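Local coordinates for YbbR family protein (Desulfitobacterium hafniense, PDB 3LYW) that is of unknown function, the crystallised piece being one small all-beta domain of a longer protein of the YbbR family, at residues P25-V29 and E73-R77. Numbering follows the deposited sequence.
Sequences PSVRV and EISPR
Arg-28 and Ser-75 face each other as an antiparallel hydrogen-bonded pair, and their backbones satisfy one another twice. Arg-28 N donates to Ser-75 O at 2.7 Å, an almost straight bond with 170° at the hydrogen; the return bond, Ser-75 N to Arg-28 O, measures 2.9 Å. Each carbonyl takes more than that one donor. Ser-75 O also receives a CA-H...O contact from Val-27 CA at 3.4 Å, while Arg-28 O accepts a hydrogen bond from a water 3.0 Å away. The same water reaches Glu-73 OE2 with a longer bond of 3.3 Å, so it links the main chain of one strand to a carboxylate on the other. That carboxylate oxygen has a charged partner too, a salt bridge to Lys-30 NZ. This is where strand 26-33 pairs with strand 69-85 in the mixed sheet of this all-beta domain, probably a YbbR domain; the other edge of strand 26-33 bonds to strand 4-12, with backbone hydrogen bonds between Val-27 and Leu-7 and between Val-29 and Leu-5. Val-29 and Ile-74 form the next, non-hydrogen-bonded pair, where Val-29 CA sits 3.3 Å from Glu-73 O. Ile-74 packs on both Val-61 and Val-63 of strand 55-63, Val-27 on the first and Val-29 on the second. Val-27 carries CG1 opposite its backbone N (chi1 178°), which brings that methyl against Ile-74 CG2 at a tight 3.4 Å. Beyond Ser-75 the pairing gives way: a cis peptide leads into Pro-76, whose ring nitrogen has no hydrogen to donate, and Pro-76 CD lies 3.7 Å from Ser-26 O.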
# COMPACT_ATOMS: atom_id res chain seq x y z
N PRO A 25 -5.81 -5.11 -3.52
CA PRO A 25 -5.56 -6.31 -2.72
C PRO A 25 -4.95 -5.96 -1.38
O PRO A 25 -4.54 -4.82 -1.17
CB PRO A 25 -4.61 -7.11 -3.61
CG PRO A 25 -3.80 -6.02 -4.25
CD PRO A 25 -4.86 -5.02 -4.64
N SER A 26 -4.92 -6.93 -0.48
CA SER A 26 -4.33 -6.74 0.83
C SER A 26 -2.84 -6.99 0.63
O SER A 26 -2.43 -7.55 -0.38
CB SER A 26 -4.90 -7.73 1.85
OG SER A 26 -4.70 -9.07 1.44
N VAL A 27 -2.04 -6.58 1.60
CA VAL A 27 -0.59 -6.72 1.52
C VAL A 27 -0.03 -7.41 2.76
O VAL A 27 -0.43 -7.08 3.89
CB VAL A 27 0.07 -5.34 1.39
CG1 VAL A 27 1.57 -5.49 1.36
CG2 VAL A 27 -0.41 -4.65 0.13
N ARG A 28 0.89 -8.36 2.56
CA ARG A 28 1.52 -9.05 3.69
C ARG A 28 2.91 -8.45 3.88
O ARG A 28 3.68 -8.35 2.92
CB ARG A 28 1.64 -10.54 3.41
CG ARG A 28 0.31 -11.23 3.35
CD ARG A 28 0.04 -12.06 4.59
NE ARG A 28 0.24 -13.48 4.33
CZ ARG A 28 -0.21 -14.46 5.11
NH1 ARG A 28 -0.89 -14.17 6.21
NH2 ARG A 28 0.01 -15.73 4.78
N VAL A 29 3.22 -8.05 5.11
CA VAL A 29 4.50 -7.43 5.41
C VAL A 29 5.28 -8.14 6.51
O VAL A 29 4.74 -8.40 7.58
CB VAL A 29 4.30 -5.95 5.83
CG1 VAL A 29 5.63 -5.30 6.15
CG2 VAL A 29 3.59 -5.18 4.71
N GLU A 73 10.11 -7.17 4.03
CA GLU A 73 9.52 -7.84 2.88
C GLU A 73 8.08 -7.41 2.68
O GLU A 73 7.33 -7.29 3.64
CB GLU A 73 9.58 -9.35 3.09
CG GLU A 73 9.07 -10.20 1.96
CD GLU A 73 9.29 -11.68 2.22
OE1 GLU A 73 10.45 -12.12 2.23
OE2 GLU A 73 8.29 -12.39 2.43
N ILE A 74 7.69 -7.18 1.43
CA ILE A 74 6.33 -6.76 1.11
C ILE A 74 5.76 -7.57 -0.05
O ILE A 74 6.36 -7.63 -1.13
CB ILE A 74 6.28 -5.26 0.76
CG1 ILE A 74 6.96 -4.43 1.84
CG2 ILE A 74 4.84 -4.81 0.56
CD1 ILE A 74 7.33 -3.03 1.40
N SER A 75 4.61 -8.18 0.18
CA SER A 75 3.96 -8.99 -0.85
C SER A 75 2.47 -8.68 -0.93
O SER A 75 1.76 -8.75 0.07
CB SER A 75 4.17 -10.48 -0.57
OG SER A 75 3.57 -11.28 -1.58
N PRO A 76 2.00 -8.34 -2.12
CA PRO A 76 2.88 -8.27 -3.30
C PRO A 76 3.69 -6.99 -3.32
O PRO A 76 3.33 -6.01 -2.67
CB PRO A 76 1.89 -8.29 -4.47
CG PRO A 76 0.65 -7.69 -3.91
CD PRO A 76 0.59 -8.13 -2.47
N ARG A 77 4.79 -6.99 -4.07
CA ARG A 77 5.65 -5.82 -4.18
C ARG A 77 5.11 -4.82 -5.19
O ARG A 77 5.25 -3.61 -5.02
CB ARG A 77 7.08 -6.23 -4.56
CG ARG A 77 7.73 -7.18 -3.57
CD ARG A 77 8.64 -8.17 -4.28
NE ARG A 77 9.33 -9.05 -3.33
CZ ARG A 77 8.73 -10.01 -2.64
NH1 ARG A 77 7.43 -10.23 -2.78
NH2 ARG A 77 9.43 -10.77 -1.80
O HOH W 1 5.73 -10.48 3.15